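Local atomic coordinates of Lin1840 protein (Listeria innocua serovar 6a, PDB entry 4ZOC), a protein that probably hydrolyses terminal non-reducing beta-D-glucosyl residues, releasing beta-D-glucose, as a family 3 glycoside hydrolase involved in beta-1,2-glucan metabolism. Residues A[685-688]-A[694-697]; A[208-213]-A[217-222]; A[440-445]-A[487-492]; A[431-436]-A[455-460]. The protein carries 2 engineered substitutions. All coordinates share one frame; numbering follows the deposited sequence.

Interaction 1 (A[685-688]-A[694-697]); sequences FSFY and KVQE
Lys694 lies against Tyr688 beside the turn of a short antiparallel beta hairpin within the fibronectin type III-like domain, and it illustrates how a small hairpin sorts its side chains onto two faces. Its CD methylene sits over one face of the Tyr688 ring, 4.0 Å from the ring centroid, a CH-pi contact set up by the lysine's bend at chi2 (71°). Val695 forms the hydrogen-bonded pair with Phe687: Val695 N donates to Phe687 O at 2.9 Å, and Phe687 N returns a bond to Val695 O at 3.0 Å. On the face opposite the lysine, Val695 CG2 covers the Phe687 ring, 4.0 Å from its centroid. Gln696 runs extended beside Phe685, with NE2 3.4 Å from Phe685 CB, while its OE1 accepts a bond from Gly621 N. Glu697 turns its carboxylate almost perpendicular (88°) to the Phe687 ring; OE1 lies at the ring edge, 3.4 Å from Phe687 CZ, and OE2 is bonded to Ser652 OG. Where direct pairing ends, a water bridges the two segments, donating to Phe685 O at 2.8 Å and accepting from Glu697 N.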
loop_
_atom_site.group_PDB
_atom_site.type_symbol
_atom_site.label_atom_id
_atom_site.label_comp_id
_atom_site.label_asym_id
_atom_site.label_seq_id
_atom_site.Cartn_x
_atom_site.Cartn_y
_atom_site.Cartn_z
ATOM N N PHE A 685 18.826 5.032 -19.529
ATOM C CA PHE A 685 18.352 6.400 -19.392
ATOM C C PHE A 685 16.864 6.590 -19.722
ATOM O O PHE A 685 16.343 7.688 -19.604
ATOM C CB PHE A 685 19.185 7.346 -20.302
ATOM C CG PHE A 685 20.614 7.505 -19.891
ATOM C CD1 PHE A 685 21.581 6.543 -20.194
ATOM C CD2 PHE A 685 21.023 8.651 -19.264
ATOM C CE1 PHE A 685 22.905 6.698 -19.774
ATOM C CE2 PHE A 685 22.320 8.801 -18.799
ATOM C CZ PHE A 685 23.290 7.859 -19.097
ATOM N N SER A 686 16.235 5.510 -20.159
ATOM C CA SER A 686 14.895 5.542 -20.692
ATOM C C SER A 686 13.892 5.137 -19.641
ATOM O O SER A 686 14.237 4.510 -18.599
ATOM C CB SER A 686 14.833 4.613 -21.876
ATOM O OG SER A 686 15.752 5.109 -22.868
ATOM N N PHE A 687 12.626 5.471 -19.960
ATOM C CA PHE A 687 11.496 5.200 -19.101
ATOM C C PHE A 687 10.182 5.241 -19.845
ATOM O O PHE A 687 10.131 5.709 -20.956
ATOM C CB PHE A 687 11.446 6.176 -17.918
ATOM C CG PHE A 687 11.045 7.562 -18.293
ATOM C CD1 PHE A 687 12.012 8.420 -18.881
ATOM C CD2 PHE A 687 9.781 7.990 -18.169
ATOM C CE1 PHE A 687 11.655 9.706 -19.233
ATOM C CE2 PHE A 687 9.429 9.272 -18.534
ATOM C CZ PHE A 687 10.398 10.103 -19.101
ATOM N N TYR A 688 9.101 4.737 -19.195
ATOM C CA TYR A 688 7.787 4.781 -19.717
ATOM C C TYR A 688 7.069 6.086 -19.423
ATOM O O TYR A 688 7.003 6.466 -18.295
ATOM C CB TYR A 688 6.964 3.615 -19.164
ATOM C CG TYR A 688 7.395 2.315 -19.789
ATOM C CD1 TYR A 688 6.951 1.935 -20.976
ATOM C CD2 TYR A 688 8.349 1.506 -19.160
ATOM C CE1 TYR A 688 7.381 0.710 -21.532
ATOM C CE2 TYR A 688 8.780 0.312 -19.686
ATOM C CZ TYR A 688 8.267 -0.097 -20.857
ATOM O OH TYR A 688 8.733 -1.278 -21.325
ATOM N N LYS A 694 8.076 3.862 -24.325
ATOM C CA LYS A 694 9.426 3.818 -23.781
ATOM C C LYS A 694 10.248 4.913 -24.503
ATOM O O LYS A 694 10.359 4.861 -25.726
ATOM C CB LYS A 694 9.992 2.440 -24.059
ATOM C CG LYS A 694 11.378 2.216 -23.497
ATOM C CD LYS A 694 11.289 2.131 -21.989
ATOM C CE LYS A 694 12.419 1.363 -21.372
ATOM N NZ LYS A 694 12.493 -0.006 -21.922
ATOM N N VAL A 695 10.728 5.909 -23.747
ATOM C CA VAL A 695 11.343 7.116 -24.267
ATOM C C VAL A 695 12.623 7.433 -23.627
ATOM O O VAL A 695 12.931 7.025 -22.499
ATOM C CB VAL A 695 10.409 8.312 -24.083
ATOM C CG1 VAL A 695 9.144 8.062 -24.848
ATOM C CG2 VAL A 695 10.090 8.595 -22.637
ATOM N N GLN A 696 13.410 8.238 -24.329
ATOM C CA GLN A 696 14.536 8.911 -23.717
ATOM C C GLN A 696 14.383 10.411 -23.980
ATOM O O GLN A 696 14.188 10.850 -25.110
ATOM C CB GLN A 696 15.880 8.395 -24.300
ATOM C CG GLN A 696 17.071 8.951 -23.556
ATOM C CD GLN A 696 18.447 8.674 -24.115
ATOM O OE1 GLN A 696 18.636 8.119 -25.235
ATOM N NE2 GLN A 696 19.452 9.004 -23.284
ATOM N N GLU A 697 14.479 11.201 -22.943
ATOM C CA GLU A 697 14.254 12.632 -23.011
ATOM C C GLU A 697 15.627 13.280 -22.739
ATOM O O GLU A 697 16.390 12.829 -21.847
ATOM C CB GLU A 697 13.255 13.083 -21.906
ATOM C CG GLU A 697 11.867 12.568 -22.125
ATOM C CD GLU A 697 10.884 12.899 -21.023
ATOM O OE1 GLU A 697 11.278 13.281 -19.903
ATOM O OE2 GLU A 697 9.695 12.769 -21.325
HETATM O O HOH W 1 15.101 10.080 -20.283
#

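Interaction 2 (A[208-213]-A[217-222]); sequences VNMSTR and QNYLPA
Met210 reaches Tyr219 across the start of helix 212-219, an example of a residue just ahead of a helix folding back on a later turn. Met210 is modelled in two conformers, and the ring contacts hold for this one, so they are tentative. CB points toward the 217-222 segment. CG stands between the backbone N and the carbonyl carbon (chi1 69°), and bends at chi2 and chi3 swing the thioether over the tyrosine. SD lies obliquely above the ring, 4.9 Å from its centroid, in a Met-aromatic contact. CE comes closer, 3.7 Å from the Tyr219 centroid and 5° off the ring normal, nearly equidistant from all six ring carbons. Within the helix, Gln217 N donates to Arg213 O at 2.8 Å, an i to i+4 bond. A water links the same side chains, accepting from Arg213 NH1 and donating to Gln217 OE1 at 2.7 Å. That oxygen also accepts from Tyr688 N, whereas Arg213 NH2 makes a salt bridge with Asp242 of the second subunit. Ser211 is the N-cap, its OG bonded to Glu214 N and to that Asp242 OD1; an N-capped helix start, with a Met-aromatic contact beside it, lies at the subunit interface of the TIM-barrel domain.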
loop_
_atom_site.group_PDB
_atom_site.type_symbol
_atom_site.label_atom_id
_atom_site.label_comp_id
_atom_site.label_asym_id
_atom_site.label_seq_id
_atom_site.Cartn_x
_atom_site.Cartn_y
_atom_site.Cartn_z
ATOM N N VAL A 208 -3.991 -6.721 -5.937
ATOM C CA VAL A 208 -2.861 -5.930 -6.452
ATOM C C VAL A 208 -3.483 -4.868 -7.311
ATOM O O VAL A 208 -4.381 -5.184 -8.166
ATOM C CB VAL A 208 -1.965 -6.792 -7.324
ATOM C CG1 VAL A 208 -0.947 -5.997 -8.114
ATOM C CG2 VAL A 208 -1.249 -7.858 -6.461
ATOM N N ASN A 209 -3.025 -3.658 -7.132
ATOM C CA ASN A 209 -3.432 -2.558 -8.054
ATOM C C ASN A 209 -2.308 -1.531 -8.171
ATOM O O ASN A 209 -1.743 -1.065 -7.147
ATOM C CB ASN A 209 -4.661 -1.866 -7.575
ATOM C CG ASN A 209 -5.160 -0.848 -8.581
ATOM O OD1 ASN A 209 -4.924 0.375 -8.426
ATOM N ND2 ASN A 209 -5.864 -1.332 -9.605
ATOM N N MET A 210 -1.962 -1.245 -9.419
ATOM C CA MET A 210 -1.012 -0.199 -9.787
ATOM C C MET A 210 -1.402 0.327 -11.185
ATOM O O MET A 210 -2.140 -0.339 -11.969
ATOM C CB MET A 210 0.462 -0.652 -9.774
ATOM C CG MET A 210 0.901 -1.651 -10.859
ATOM S SD MET A 210 0.500 -3.376 -10.515
ATOM C CE MET A 210 1.455 -3.722 -9.052
ATOM N N SER A 211 -0.924 1.506 -11.498
ATOM C CA SER A 211 -1.144 2.053 -12.837
ATOM C C SER A 211 -0.433 1.130 -13.902
ATOM O O SER A 211 0.548 0.471 -13.634
ATOM C CB SER A 211 -0.705 3.495 -12.955
ATOM O OG SER A 211 0.728 3.604 -13.051
ATOM N N THR A 212 -1.000 1.103 -15.087
ATOM C CA THR A 212 -0.371 0.428 -16.229
ATOM C C THR A 212 1.073 0.857 -16.416
ATOM O O THR A 212 1.988 0.031 -16.571
ATOM C CB THR A 212 -1.191 0.601 -17.469
ATOM O OG1 THR A 212 -2.600 0.334 -17.198
ATOM C CG2 THR A 212 -0.677 -0.382 -18.516
ATOM N N ARG A 213 1.319 2.163 -16.269
ATOM C CA ARG A 213 2.666 2.688 -16.445
ATOM C C ARG A 213 3.596 2.097 -15.401
ATOM O O ARG A 213 4.721 1.745 -15.713
ATOM C CB ARG A 213 2.710 4.225 -16.337
ATOM C CG ARG A 213 4.118 4.820 -16.618
ATOM C CD ARG A 213 4.178 6.333 -16.311
ATOM N NE ARG A 213 3.546 6.549 -14.988
ATOM C CZ ARG A 213 4.102 6.182 -13.826
ATOM N NH1 ARG A 213 5.318 5.627 -13.813
ATOM N NH2 ARG A 213 3.422 6.299 -12.632
ATOM N N GLN A 217 6.846 -0.102 -15.848
ATOM C CA GLN A 217 8.109 0.494 -15.409
ATOM C C GLN A 217 8.923 -0.396 -14.482
ATOM O O GLN A 217 10.151 -0.541 -14.657
ATOM C CB GLN A 217 7.885 1.852 -14.635
ATOM C CG GLN A 217 9.181 2.531 -14.312
ATOM C CD GLN A 217 9.914 2.964 -15.573
ATOM O OE1 GLN A 217 9.360 3.652 -16.421
ATOM N NE2 GLN A 217 11.154 2.586 -15.680
ATOM N N ASN A 218 8.224 -1.004 -13.513
ATOM C CA ASN A 218 8.849 -1.700 -12.375
ATOM C C ASN A 218 8.513 -3.201 -12.246
ATOM O O ASN A 218 9.345 -3.997 -11.817
ATOM C CB ASN A 218 8.570 -0.950 -11.098
ATOM C CG ASN A 218 9.330 0.380 -11.047
ATOM O OD1 ASN A 218 10.497 0.432 -11.336
ATOM N ND2 ASN A 218 8.667 1.433 -10.690
ATOM N N TYR A 219 7.288 -3.550 -12.633
ATOM C CA TYR A 219 6.780 -4.894 -12.281
ATOM C C TYR A 219 6.980 -5.911 -13.403
ATOM O O TYR A 219 7.071 -7.108 -13.122
ATOM C CB TYR A 219 5.294 -4.805 -11.879
ATOM C CG TYR A 219 5.194 -4.265 -10.505
ATOM C CD1 TYR A 219 5.251 -2.928 -10.288
ATOM C CD2 TYR A 219 5.155 -5.120 -9.376
ATOM C CE1 TYR A 219 5.264 -2.430 -9.010
ATOM C CE2 TYR A 219 5.112 -4.598 -8.124
ATOM C CZ TYR A 219 5.153 -3.245 -7.950
ATOM O OH TYR A 219 5.215 -2.728 -6.657
ATOM N N LEU A 220 7.015 -5.457 -14.661
ATOM C CA LEU A 220 7.209 -6.382 -15.784
ATOM C C LEU A 220 8.663 -6.651 -16.242
ATOM O O LEU A 220 8.910 -7.707 -16.832
ATOM C CB LEU A 220 6.379 -5.936 -16.985
ATOM C CG LEU A 220 4.862 -5.890 -16.839
ATOM C CD1 LEU A 220 4.221 -5.412 -18.155
ATOM C CD2 LEU A 220 4.420 -7.276 -16.553
ATOM N N PRO A 221 9.620 -5.739 -15.964
ATOM C CA PRO A 221 10.897 -5.923 -16.624
ATOM C C PRO A 221 11.606 -7.271 -16.333
ATOM O O PRO A 221 12.222 -7.846 -17.246
ATOM C CB PRO A 221 11.715 -4.801 -16.056
ATOM C CG PRO A 221 10.709 -3.632 -16.093
ATOM C CD PRO A 221 9.486 -4.332 -15.452
ATOM N N ALA A 222 11.577 -7.768 -15.108
ATOM C CA ALA A 222 12.309 -8.983 -14.826
ATOM C C ALA A 222 11.689 -10.151 -15.576
ATOM O O ALA A 222 12.440 -10.973 -16.154
ATOM C CB ALA A 222 12.480 -9.244 -13.324
HETATM O O HOH W 2 7.553 5.563 -15.798
#

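Interaction 3 (A[440-445]-A[487-492]); sequences TELSEE and YQLAKF
Leu442 lays its branched end over the backbone of helix 484-494 where Gln488 passes into Leu489. CD2 is the branch that meets the main chain, 3.7 Å from Leu489 N and 3.9 Å from Gln488 C, and it also touches Gln488 CB at 4.0 Å. The other branch turns to the neighbouring side chain: Leu442 CD1 meets Leu489 CD1 at 4.0 Å, methyl against methyl. The two leucines have almost the same shape, each with CG anti to the backbone N (chi1 180° for Leu442 and 178° for Leu489), yet the side chains cross at about a right angle. One leucine therefore uses its two methyls for separate tasks, a useful illustration of how a single branched residue can seat a loop on a helix.

The loop is the one that leads into helix 444-456. Ser443, immediately after Leu442, is the N-cap of that helix, with OG bonded to Asp446 N, so the apolar contact and the polar cap occupy consecutive residues. Leu442 also touches Lys447 one turn into this helix, while Leu489 also touches Leu462 on strand 459-465. In this way the contact joins two helices and a strand of the family 3 C-terminal domain. No hydrogen bond passes between the segments; the chemistry is that of aliphatic carbon against aliphatic carbon and helix backbone, implying that the fit rests on shape and apolar burial, with little directional demand.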
loop_
_atom_site.group_PDB
_atom_site.type_symbol
_atom_site.label_atom_id
_atom_site.label_comp_id
_atom_site.label_asym_id
_atom_site.label_seq_id
_atom_site.Cartn_x
_atom_site.Cartn_y
_atom_site.Cartn_z
ATOM N N THR A 440 9.497 -19.682 20.570
ATOM C CA THR A 440 8.536 -18.677 21.039
ATOM C C THR A 440 8.471 -18.509 22.576
ATOM O O THR A 440 7.590 -17.849 23.097
ATOM C CB THR A 440 7.120 -19.008 20.493
ATOM O OG1 THR A 440 6.635 -20.226 21.106
ATOM C CG2 THR A 440 7.146 -19.176 18.986
ATOM N N GLU A 441 9.374 -19.150 23.315
ATOM C CA GLU A 441 9.297 -19.131 24.778
ATOM C C GLU A 441 10.674 -18.684 25.310
ATOM O O GLU A 441 11.715 -18.866 24.650
ATOM C CB GLU A 441 8.927 -20.555 25.324
ATOM C CG GLU A 441 7.628 -21.211 24.855
ATOM C CD GLU A 441 6.410 -20.528 25.371
ATOM O OE1 GLU A 441 6.597 -19.448 26.056
ATOM O OE2 GLU A 441 5.285 -20.979 25.021
ATOM N N LEU A 442 10.675 -18.111 26.507
ATOM C CA LEU A 442 11.883 -17.896 27.285
ATOM C C LEU A 442 11.533 -18.159 28.746
ATOM O O LEU A 442 10.909 -17.294 29.424
ATOM C CB LEU A 442 12.432 -16.446 27.110
ATOM C CG LEU A 442 13.687 -16.153 27.901
ATOM C CD1 LEU A 442 14.818 -17.090 27.472
ATOM C CD2 LEU A 442 14.122 -14.722 27.753
ATOM N N SER A 443 11.928 -19.332 29.257
ATOM C CA SER A 443 11.594 -19.743 30.606
ATOM C C SER A 443 12.653 -19.304 31.579
ATOM O O SER A 443 13.806 -18.972 31.176
ATOM C CB SER A 443 11.461 -21.277 30.684
ATOM O OG SER A 443 12.719 -21.896 30.473
ATOM N N GLU A 444 12.288 -19.377 32.874
ATOM C CA GLU A 444 13.299 -19.195 33.950
ATOM C C GLU A 444 14.436 -20.210 33.890
ATOM O O GLU A 444 15.601 -19.864 34.063
ATOM C CB GLU A 444 12.645 -19.154 35.331
ATOM C CG GLU A 444 11.599 -18.040 35.448
ATOM C CD GLU A 444 12.231 -16.680 35.173
ATOM O OE1 GLU A 444 13.242 -16.392 35.811
ATOM O OE2 GLU A 444 11.787 -15.942 34.261
ATOM N N GLU A 445 14.085 -21.436 33.565
ATOM C CA GLU A 445 15.053 -22.473 33.465
ATOM C C GLU A 445 16.046 -22.144 32.327
ATOM O O GLU A 445 17.248 -22.375 32.461
ATOM C CB GLU A 445 14.299 -23.808 33.259
ATOM C CG GLU A 445 15.263 -24.998 33.203
ATOM C CD GLU A 445 14.561 -26.343 33.015
ATOM O OE1 GLU A 445 13.321 -26.431 32.944
ATOM O OE2 GLU A 445 15.276 -27.350 32.890
ATOM N N TYR A 487 13.376 -11.421 21.180
ATOM C CA TYR A 487 13.858 -10.108 21.571
ATOM C C TYR A 487 14.129 -10.084 23.072
ATOM O O TYR A 487 15.160 -9.520 23.487
ATOM C CB TYR A 487 12.889 -8.972 21.208
ATOM C CG TYR A 487 12.619 -8.840 19.722
ATOM C CD1 TYR A 487 13.440 -8.099 18.944
ATOM C CD2 TYR A 487 11.501 -9.432 19.127
ATOM C CE1 TYR A 487 13.221 -7.960 17.574
ATOM C CE2 TYR A 487 11.300 -9.347 17.757
ATOM C CZ TYR A 487 12.126 -8.582 16.999
ATOM O OH TYR A 487 11.834 -8.455 15.639
ATOM N N GLN A 488 13.300 -10.748 23.863
ATOM C CA GLN A 488 13.579 -10.831 25.310
ATOM C C GLN A 488 14.893 -11.560 25.581
ATOM O O GLN A 488 15.622 -11.210 26.494
ATOM C CB GLN A 488 12.419 -11.491 26.100
ATOM C CG GLN A 488 11.090 -10.738 26.042
ATOM C CD GLN A 488 9.924 -11.657 26.398
ATOM O OE1 GLN A 488 10.098 -12.852 26.773
ATOM N NE2 GLN A 488 8.732 -11.122 26.323
ATOM N N LEU A 489 15.140 -12.635 24.868
ATOM C CA LEU A 489 16.418 -13.350 24.988
ATOM C C LEU A 489 17.601 -12.497 24.647
ATOM O O LEU A 489 18.594 -12.503 25.373
ATOM C CB LEU A 489 16.377 -14.678 24.135
ATOM C CG LEU A 489 17.624 -15.512 24.103
ATOM C CD1 LEU A 489 18.098 -15.929 25.492
ATOM C CD2 LEU A 489 17.383 -16.787 23.232
ATOM N N ALA A 490 17.552 -11.754 23.559
ATOM C CA ALA A 490 18.683 -10.875 23.194
ATOM C C ALA A 490 18.926 -9.819 24.306
ATOM O O ALA A 490 20.032 -9.535 24.656
ATOM C CB ALA A 490 18.362 -10.219 21.881
ATOM N N LYS A 491 17.840 -9.273 24.855
ATOM C CA LYS A 491 17.869 -8.322 25.977
ATOM C C LYS A 491 18.516 -8.963 27.195
ATOM O O LYS A 491 19.470 -8.397 27.735
ATOM C CB LYS A 491 16.470 -7.817 26.305
ATOM C CG LYS A 491 16.361 -6.679 27.340
ATOM C CD LYS A 491 14.917 -6.177 27.447
ATOM C CE LYS A 491 14.003 -7.182 28.152
ATOM N NZ LYS A 491 12.740 -6.514 28.596
ATOM N N PHE A 492 18.059 -10.154 27.567
ATOM C CA PHE A 492 18.723 -10.926 28.623
ATOM C C PHE A 492 20.205 -11.192 28.429
ATOM O O PHE A 492 20.955 -10.912 29.321
ATOM C CB PHE A 492 17.961 -12.213 28.899
ATOM C CG PHE A 492 18.574 -13.038 29.970
ATOM C CD1 PHE A 492 18.437 -12.674 31.313
ATOM C CD2 PHE A 492 19.227 -14.199 29.657
ATOM C CE1 PHE A 492 19.019 -13.464 32.317
ATOM C CE2 PHE A 492 19.809 -14.971 30.654
ATOM C CZ PHE A 492 19.671 -14.620 32.000
#

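Interaction 4 (A[431-436]-A[455-460]); sequences TVEVVS and QNMDVV
Glu433 and Asn456 meet at about a right angle, their carboxylate and amide planes turned 69° apart, and a single bond joins them. Asn456 ND2 donates to Glu433 OE1 at 2.7 Å along a nearly straight path (170°); the acceptor lies close to the amide plane and uses its syn lone pair, on the side of the other oxygen. Glu433 reaches this position because CG is anti to the backbone N (chi1 -155°) and the chain runs on extended. Met457, the first residue to leave the helical conformation, crosses both Thr431 and Glu433 obliquely. Bent at chi2 and chi3, it sets SD against Thr431 CG2 at 3.7 Å and brings CE to 3.7 Å from Glu433 OE2, while its CG lies 4.0 Å from Glu433 CB. This is a worked case of mixed chemistry at one strand, a polar bond to exposed Asn456 beside a buried thioether from Met457. In the family 3 C-terminal domain, strand 432-436 forms an outer edge of the mixed sheet and pairs with strand 393-397, to whose Ala394 Met457 also reaches; helix 444-456 ends here, part of a beta-alpha-beta crossover that passes over strand 393-397 into strand 459-465.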
loop_
_atom_site.group_PDB
_atom_site.type_symbol
_atom_site.label_atom_id
_atom_site.label_comp_id
_atom_site.label_asym_id
_atom_site.label_seq_id
_atom_site.Cartn_x
_atom_site.Cartn_y
_atom_site.Cartn_z
ATOM N N THR A 431 36.027 -25.058 21.633
ATOM C CA THR A 431 35.230 -24.864 22.810
ATOM C C THR A 431 33.892 -24.165 22.516
ATOM O O THR A 431 33.841 -22.963 22.205
ATOM C CB THR A 431 36.013 -24.032 23.819
ATOM O OG1 THR A 431 37.299 -24.639 23.963
ATOM C CG2 THR A 431 35.240 -24.001 25.167
ATOM N N VAL A 432 32.825 -24.970 22.564
ATOM C CA VAL A 432 31.466 -24.496 22.385
ATOM C C VAL A 432 30.600 -25.129 23.456
ATOM O O VAL A 432 30.624 -26.343 23.694
ATOM C CB VAL A 432 30.884 -24.794 20.981
ATOM C CG1 VAL A 432 29.547 -24.122 20.789
ATOM C CG2 VAL A 432 31.824 -24.404 19.863
ATOM N N GLU A 433 29.878 -24.278 24.191
ATOM C CA GLU A 433 28.852 -24.731 25.099
ATOM C C GLU A 433 27.521 -24.227 24.565
ATOM O O GLU A 433 27.377 -23.054 24.333
ATOM C CB GLU A 433 29.111 -24.086 26.421
ATOM C CG GLU A 433 28.573 -24.797 27.605
ATOM C CD GLU A 433 29.394 -24.424 28.860
ATOM O OE1 GLU A 433 28.828 -23.858 29.745
ATOM O OE2 GLU A 433 30.597 -24.731 28.980
ATOM N N VAL A 434 26.544 -25.111 24.504
ATOM C CA VAL A 434 25.333 -24.870 23.768
ATOM C C VAL A 434 24.166 -24.881 24.692
ATOM O O VAL A 434 24.050 -25.755 25.511
ATOM C CB VAL A 434 25.147 -25.987 22.726
ATOM C CG1 VAL A 434 23.786 -25.806 22.061
ATOM C CG2 VAL A 434 26.271 -25.895 21.727
ATOM N N VAL A 435 23.252 -23.924 24.537
ATOM C CA VAL A 435 21.981 -23.950 25.214
ATOM C C VAL A 435 20.896 -23.612 24.176
ATOM O O VAL A 435 20.769 -22.454 23.761
ATOM C CB VAL A 435 21.870 -22.903 26.337
ATOM C CG1 VAL A 435 20.570 -22.989 27.116
ATOM C CG2 VAL A 435 23.037 -23.032 27.362
ATOM N N SER A 436 20.105 -24.622 23.807
ATOM C CA SER A 436 19.002 -24.482 22.882
ATOM C C SER A 436 17.819 -23.928 23.621
ATOM O O SER A 436 17.617 -24.242 24.806
ATOM C CB SER A 436 18.616 -25.860 22.301
ATOM O OG SER A 436 17.530 -25.761 21.444
ATOM N N GLN A 455 28.662 -17.393 31.425
ATOM C CA GLN A 455 29.710 -17.269 32.498
ATOM C C GLN A 455 30.961 -18.037 32.207
ATOM O O GLN A 455 32.057 -17.507 32.359
ATOM C CB GLN A 455 29.163 -17.701 33.866
ATOM C CG GLN A 455 28.618 -16.542 34.669
ATOM C CD GLN A 455 27.745 -16.938 35.879
ATOM O OE1 GLN A 455 27.039 -16.097 36.457
ATOM N NE2 GLN A 455 27.786 -18.206 36.254
ATOM N N ASN A 456 30.785 -19.289 31.793
ATOM C CA ASN A 456 31.841 -20.198 31.383
ATOM C C ASN A 456 32.643 -19.794 30.179
ATOM O O ASN A 456 33.883 -19.930 30.149
ATOM C CB ASN A 456 31.255 -21.611 31.122
ATOM C CG ASN A 456 30.722 -22.289 32.395
ATOM O OD1 ASN A 456 31.101 -21.937 33.511
ATOM N ND2 ASN A 456 29.875 -23.313 32.221
ATOM N N MET A 457 31.968 -19.280 29.166
ATOM C CA MET A 457 32.604 -18.891 27.903
ATOM C C MET A 457 33.026 -17.431 27.799
ATOM O O MET A 457 32.939 -16.688 28.764
ATOM C CB MET A 457 31.529 -19.168 26.848
ATOM C CG MET A 457 31.225 -20.660 26.788
ATOM S SD MET A 457 32.478 -21.808 26.216
ATOM C CE MET A 457 33.207 -22.363 27.771
ATOM N N ASP A 458 33.550 -17.027 26.635
ATOM C CA ASP A 458 34.051 -15.669 26.457
ATOM C C ASP A 458 33.205 -14.768 25.534
ATOM O O ASP A 458 33.240 -13.553 25.688
ATOM C CB ASP A 458 35.464 -15.703 25.910
ATOM C CG ASP A 458 36.468 -16.271 26.937
ATOM O OD1 ASP A 458 36.215 -16.190 28.162
ATOM O OD2 ASP A 458 37.429 -16.879 26.501
ATOM N N VAL A 459 32.571 -15.358 24.525
ATOM C CA VAL A 459 31.708 -14.620 23.566
ATOM C C VAL A 459 30.450 -15.456 23.370
ATOM O O VAL A 459 30.426 -16.717 23.579
ATOM C CB VAL A 459 32.382 -14.409 22.197
ATOM C CG1 VAL A 459 33.686 -13.639 22.350
ATOM C CG2 VAL A 459 32.666 -15.733 21.563
ATOM N N VAL A 460 29.375 -14.781 22.964
ATOM C CA VAL A 460 28.111 -15.421 22.820
ATOM C C VAL A 460 27.749 -15.326 21.376
ATOM O O VAL A 460 27.851 -14.269 20.773
ATOM C CB VAL A 460 27.028 -14.733 23.623
ATOM C CG1 VAL A 460 25.682 -15.433 23.525
ATOM C CG2 VAL A 460 27.462 -14.545 25.090
#

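Interactions 1 and 2 have centres 15 Å apart and touch directly, Tyr688 N lying 3.0 Å from Gln217 OE1 in a probable hydrogen bond, so the fibronectin-like domain meets the barrel domain there. The magnesium ion, bound by Asp648 and Thr650, lies about 5 Å from the Glu697 side chain of interaction 1 and about 12 Å from that of Gln217 in interaction 2. Interactions 3 and 4, centres 16 Å apart, share helix 444-456, its start in one and its end in the other. Interaction 4 lies across the chain's centre from interactions 1 and 2, with centres 57 and 50 Å away. Trp271, Trp409 and Glu473 of the glucose pocket belong to none of the four.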